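Local structure of transcriptional activator, putative (Pyrococcus furiosus, 1RTW) at residues Glu97-Ala102 and Trp202-Gly207; Asp43-Lys48 and Ser104-Leu109. The protein is of unknown function but belongs to the all-helical TENA/THI-4/PQQC family, although it was named a putative transcriptional activator. All blocks are in the same frame, centred on the assembly; numbering follows the deposited sequence.

Contact 1 (Glu97-Ala102 and Trp202-Gly207); sequences EIDWRA and WDIAYG
Arg101, in the first turn of helix 100-115, reaches across to the chain that follows helix 181-201. Its CG stands anti to the carbonyl carbon, and CB packs on CD1 of Ile204 at 3.9 Å. The chain then bends at chi2 (103°) and again at chi3 (130°), so that the guanidinium reaches residues 203-207, with NH1 meeting OD1 of Asp99 at 3.0 Å in a salt bridge. The carboxylate oxygen lies almost in the guanidinium plane, yet the N-H comes to it from above the carboxylate plane. Ile204 N lies over one face of the guanidinium, and Gly207 CA is at the edge. NH2 ends 3.5 Å from CB of Asp203, and a water accepts from NH2 while giving a weak bond to Asp203 OD1; the stronger partner of that carboxylate is His20, through OD2. Ile204 packs alongside Asp99, the two crossing obliquely: its CG1 is 3.7 Å from Asp99 CG, its CG2 touches Asp99 CB, and its CD1 lies 3.9 Å from Ala102 CB. Asp99, CG anti to the backbone N (chi1 -172°), turns OD2 to Arg101 N at 2.7 Å, though OD2 is less surely placed, while Asn42 of helix 33-60 accepts from its backbone N. The carboxylate thus holds both backbone and side chain of Arg101, the first bond making Asp99 a helix N-cap, packed against the C-terminal segment of an all-helical fold.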
# COMPACT_ATOMS: atom_id res chain seq x y z
N GLU B 97 -17.77 12.71 -17.32
CA GLU B 97 -16.76 13.42 -16.54
C GLU B 97 -17.17 13.50 -15.09
O GLU B 97 -18.31 13.84 -14.76
CB GLU B 97 -16.53 14.83 -17.10
CG GLU B 97 -15.77 14.86 -18.43
CD GLU B 97 -14.36 14.28 -18.32
OE1 GLU B 97 -13.55 14.84 -17.54
OE2 GLU B 97 -14.08 13.27 -19.00
N ILE B 98 -16.23 13.17 -14.22
CA ILE B 98 -16.44 13.16 -12.78
C ILE B 98 -16.10 14.51 -12.16
O ILE B 98 -15.11 15.14 -12.50
CB ILE B 98 -15.58 12.06 -12.13
CG1 ILE B 98 -15.92 10.70 -12.75
CG2 ILE B 98 -15.74 12.07 -10.62
CD1 ILE B 98 -17.38 10.29 -12.62
N ASP B 99 -16.94 14.95 -11.23
CA ASP B 99 -16.74 16.21 -10.52
C ASP B 99 -15.48 16.21 -9.63
O ASP B 99 -15.18 15.22 -8.95
CB ASP B 99 -17.96 16.52 -9.67
CG ASP B 99 -17.90 17.90 -9.06
OD1 ASP B 99 -18.59 18.81 -9.58
OD2 ASP B 99 -17.15 18.08 -8.09
N TRP B 100 -14.80 17.36 -9.58
CA TRP B 100 -13.58 17.52 -8.79
C TRP B 100 -13.76 17.22 -7.30
O TRP B 100 -12.87 16.65 -6.67
CB TRP B 100 -12.96 18.91 -9.00
CG TRP B 100 -13.75 20.06 -8.41
CD1 TRP B 100 -13.60 20.61 -7.17
CD2 TRP B 100 -14.79 20.81 -9.06
NE1 TRP B 100 -14.48 21.65 -7.00
CE2 TRP B 100 -15.23 21.80 -8.14
CE3 TRP B 100 -15.41 20.74 -10.32
CZ2 TRP B 100 -16.24 22.71 -8.45
CZ3 TRP B 100 -16.42 21.65 -10.63
CH2 TRP B 100 -16.83 22.62 -9.69
N ARG B 101 -14.91 17.59 -6.74
CA ARG B 101 -15.20 17.32 -5.33
C ARG B 101 -15.26 15.81 -5.08
O ARG B 101 -14.84 15.32 -4.04
CB ARG B 101 -16.53 17.95 -4.90
CG ARG B 101 -16.54 19.48 -4.81
CD ARG B 101 -17.24 20.09 -6.01
NE ARG B 101 -18.25 21.07 -5.63
CZ ARG B 101 -19.30 21.40 -6.38
NH1 ARG B 101 -19.48 20.84 -7.56
NH2 ARG B 101 -20.17 22.29 -5.92
N ALA B 102 -15.81 15.08 -6.05
CA ALA B 102 -15.93 13.63 -5.91
C ALA B 102 -14.57 12.95 -5.91
O ALA B 102 -14.28 12.14 -5.02
CB ALA B 102 -16.82 13.06 -7.01
N TRP B 202 -23.08 16.72 -1.70
CA TRP B 202 -24.45 17.04 -2.11
C TRP B 202 -24.51 18.20 -3.10
O TRP B 202 -25.37 18.22 -3.97
CB TRP B 202 -25.32 17.34 -0.89
CG TRP B 202 -25.48 16.18 0.05
CD1 TRP B 202 -24.94 16.05 1.30
CD2 TRP B 202 -26.21 14.96 -0.19
NE1 TRP B 202 -25.27 14.84 1.85
CE2 TRP B 202 -26.06 14.15 0.96
CE3 TRP B 202 -26.97 14.48 -1.26
CZ2 TRP B 202 -26.64 12.88 1.06
CZ3 TRP B 202 -27.54 13.21 -1.15
CH2 TRP B 202 -27.37 12.43 -0.00
N ASP B 203 -23.57 19.14 -2.99
CA ASP B 203 -23.53 20.29 -3.90
C ASP B 203 -23.23 19.93 -5.35
O ASP B 203 -23.61 20.66 -6.27
CB ASP B 203 -22.48 21.32 -3.43
CG ASP B 203 -22.84 21.98 -2.12
OD1 ASP B 203 -21.92 22.23 -1.30
OD2 ASP B 203 -24.04 22.25 -1.90
N ILE B 204 -22.56 18.80 -5.56
CA ILE B 204 -22.21 18.34 -6.90
C ILE B 204 -23.39 18.31 -7.87
O ILE B 204 -23.24 18.65 -9.04
CB ILE B 204 -21.54 16.94 -6.85
CG1 ILE B 204 -20.16 17.04 -6.20
CG2 ILE B 204 -21.42 16.36 -8.24
CD1 ILE B 204 -19.50 15.70 -5.93
N ALA B 205 -24.56 17.93 -7.37
CA ALA B 205 -25.75 17.87 -8.21
C ALA B 205 -26.07 19.21 -8.89
O ALA B 205 -26.58 19.24 -10.01
CB ALA B 205 -26.92 17.40 -7.39
N TYR B 206 -25.76 20.31 -8.21
CA TYR B 206 -26.04 21.64 -8.75
C TYR B 206 -24.87 22.24 -9.51
O TYR B 206 -24.96 23.35 -10.03
CB TYR B 206 -26.54 22.55 -7.63
CG TYR B 206 -27.69 21.92 -6.89
CD1 TYR B 206 -28.96 21.87 -7.46
CD2 TYR B 206 -27.47 21.24 -5.69
CE1 TYR B 206 -29.99 21.15 -6.85
CE2 TYR B 206 -28.49 20.53 -5.07
CZ TYR B 206 -29.75 20.48 -5.66
OH TYR B 206 -30.74 19.73 -5.07
N GLY B 207 -23.77 21.49 -9.58
CA GLY B 207 -22.59 21.93 -10.30
C GLY B 207 -22.93 22.06 -11.78
O GLY B 207 -23.80 21.36 -12.29
O HOH W 1 -19.02 22.76 -2.87

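Contact 2 (Asp43-Lys48 and Ser104-Leu109)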
# COMPACT_ATOMS: atom_id res chain seq x y z
N ASP B 43 -22.02 9.78 -7.69
CA ASP B 43 -22.07 8.87 -6.56
C ASP B 43 -21.70 7.45 -6.99
O ASP B 43 -21.15 6.69 -6.21
CB ASP B 43 -23.43 8.90 -5.88
CG ASP B 43 -23.33 8.56 -4.40
OD1 ASP B 43 -22.63 9.30 -3.67
OD2 ASP B 43 -23.94 7.56 -3.98
N TYR B 44 -21.99 7.12 -8.24
CA TYR B 44 -21.67 5.81 -8.78
C TYR B 44 -20.15 5.64 -8.75
O TYR B 44 -19.64 4.56 -8.43
CB TYR B 44 -22.19 5.69 -10.21
CG TYR B 44 -21.86 4.38 -10.88
CD1 TYR B 44 -22.41 3.19 -10.41
CD2 TYR B 44 -21.03 4.34 -11.99
CE1 TYR B 44 -22.15 1.98 -11.05
CE2 TYR B 44 -20.76 3.14 -12.65
CZ TYR B 44 -21.33 1.97 -12.17
OH TYR B 44 -21.08 0.79 -12.82
N TYR B 45 -19.45 6.72 -9.09
CA TYR B 45 -18.00 6.74 -9.08
C TYR B 45 -17.52 6.60 -7.63
O TYR B 45 -16.57 5.87 -7.34
CB TYR B 45 -17.49 8.06 -9.64
CG TYR B 45 -16.00 8.24 -9.54
CD1 TYR B 45 -15.44 9.09 -8.57
CD2 TYR B 45 -15.15 7.61 -10.42
CE1 TYR B 45 -14.06 9.30 -8.51
CE2 TYR B 45 -13.77 7.81 -10.37
CZ TYR B 45 -13.23 8.66 -9.42
OH TYR B 45 -11.86 8.83 -9.39
N PHE B 46 -18.21 7.28 -6.72
CA PHE B 46 -17.83 7.21 -5.31
C PHE B 46 -18.02 5.80 -4.76
O PHE B 46 -17.15 5.29 -4.06
CB PHE B 46 -18.65 8.21 -4.47
CG PHE B 46 -18.31 8.18 -3.01
CD1 PHE B 46 -17.18 8.85 -2.53
CD2 PHE B 46 -19.06 7.42 -2.12
CE1 PHE B 46 -16.80 8.73 -1.18
CE2 PHE B 46 -18.68 7.30 -0.77
CZ PHE B 46 -17.55 7.96 -0.30
N VAL B 47 -19.14 5.16 -5.08
CA VAL B 47 -19.43 3.82 -4.58
C VAL B 47 -18.37 2.81 -5.01
O VAL B 47 -17.91 2.01 -4.20
CB VAL B 47 -20.84 3.35 -5.02
CG1 VAL B 47 -21.05 1.89 -4.70
CG2 VAL B 47 -21.92 4.21 -4.34
N LYS B 48 -17.98 2.87 -6.28
CA LYS B 48 -16.97 1.97 -6.81
C LYS B 48 -15.68 2.09 -6.00
O LYS B 48 -15.08 1.08 -5.61
CB LYS B 48 -16.66 2.29 -8.29
CG LYS B 48 -17.68 1.76 -9.29
CD LYS B 48 -17.25 1.97 -10.74
CE LYS B 48 -17.18 3.45 -11.09
NZ LYS B 48 -16.83 3.66 -12.53
N SER B 104 -11.73 14.22 -5.20
CA SER B 104 -11.05 14.68 -4.00
C SER B 104 -11.47 13.87 -2.77
O SER B 104 -10.67 13.58 -1.89
CB SER B 104 -11.38 16.16 -3.81
OG SER B 104 -10.66 16.69 -2.73
N TYR B 105 -12.74 13.51 -2.71
CA TYR B 105 -13.25 12.74 -1.58
C TYR B 105 -12.70 11.32 -1.69
O TYR B 105 -12.18 10.75 -0.71
CB TYR B 105 -14.78 12.76 -1.64
CG TYR B 105 -15.49 12.15 -0.46
CD1 TYR B 105 -14.78 11.54 0.58
CD2 TYR B 105 -16.89 12.16 -0.38
CE1 TYR B 105 -15.43 10.96 1.64
CE2 TYR B 105 -17.56 11.58 0.68
CZ TYR B 105 -16.81 10.97 1.69
OH TYR B 105 -17.44 10.35 2.73
N VAL B 106 -12.77 10.77 -2.90
CA VAL B 106 -12.27 9.42 -3.17
C VAL B 106 -10.79 9.29 -2.83
O VAL B 106 -10.40 8.39 -2.09
CB VAL B 106 -12.51 9.03 -4.65
CG1 VAL B 106 -11.62 7.83 -5.06
CG2 VAL B 106 -13.97 8.71 -4.86
N ASN B 107 -9.99 10.21 -3.35
CA ASN B 107 -8.55 10.17 -3.12
C ASN B 107 -8.15 10.32 -1.67
O ASN B 107 -7.16 9.72 -1.23
CB ASN B 107 -7.84 11.19 -4.02
CG ASN B 107 -7.97 10.84 -5.49
OD1 ASN B 107 -8.21 9.68 -5.85
ND2 ASN B 107 -7.80 11.83 -6.36
N TYR B 108 -8.94 11.06 -0.91
CA TYR B 108 -8.66 11.21 0.52
C TYR B 108 -8.91 9.86 1.22
O TYR B 108 -8.09 9.42 2.02
CB TYR B 108 -9.54 12.30 1.14
CG TYR B 108 -9.43 12.36 2.65
CD1 TYR B 108 -8.26 12.83 3.27
CD2 TYR B 108 -10.46 11.90 3.45
CE1 TYR B 108 -8.14 12.84 4.65
CE2 TYR B 108 -10.35 11.90 4.83
CZ TYR B 108 -9.18 12.37 5.43
OH TYR B 108 -9.06 12.32 6.81
N LEU B 109 -10.02 9.20 0.87
CA LEU B 109 -10.35 7.92 1.49
C LEU B 109 -9.30 6.87 1.19
O LEU B 109 -8.89 6.12 2.08
CB LEU B 109 -11.73 7.41 1.09
CG LEU B 109 -12.94 8.10 1.73
CD1 LEU B 109 -14.23 7.37 1.28
CD2 LEU B 109 -12.81 8.05 3.26
O HOH W 2 -10.24 10.13 -7.89
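Within the helical bundle of this TENA/THI-4/PQQC family member, segments 43-48 and 104-109 of helices 33-60 and 100-115 run side by side in the same direction; their axes approach to 10.0 Å, at 7° to each other. Phe46 carries most of the contact. With CG anti to the backbone N, its ring extends to Tyr105, and CE1 sits over the centre of the tyrosine ring, 3.5 Å from Tyr105 CE2. The planes are inclined obliquely, at 38°. Phe46 CZ also touches CD1 of Leu109 at 3.7 Å, the side chains crossing at about a right angle. On the Tyr45 side, CG2 of Val106 lies between both aromatic rings, 4.0 Å from Phe46 CD1 and 3.7 Å from Tyr45 CE1. This pair is covered by other bundle helices: Phe46 and Tyr105 both touch Glu128 of helix 118-142, and Phe197 of helix 181-201 stacks on Tyr105, whose hydroxyl is hydrogen-bonded to Glu198. A phosphate ion, probably from the crystallisation liquor, lies about 4 Å from the Phe46 side chain. Beyond the Tyr45 ring, a water in its plane stands 2.6 Å from OH and donates to Asn107 OD1, a polar bridge beside the apolar packing.

Overall arrangement
Contacts 1 and 2 share helix 100-115: its N-terminal turn serves contact 1, and the next turns serve contact 2. Their centres are about 11 Å apart, on the same side of the chain's centre, with contact 2 the deeper. Along the chain the segments alternate, 43-48, 97-102, 104-109 and then 202-207, so one helix is tied to helix 33-60 before it and to the C-terminal segment after it. The two contacts touch directly where Ile98 CG2 packs on Tyr45 CD1 at 3.6 Å. Packing thus continues from the bundle interior to its end, while Ser104, Asn107 and Tyr108 meet a second subunit of the four-chain assembly.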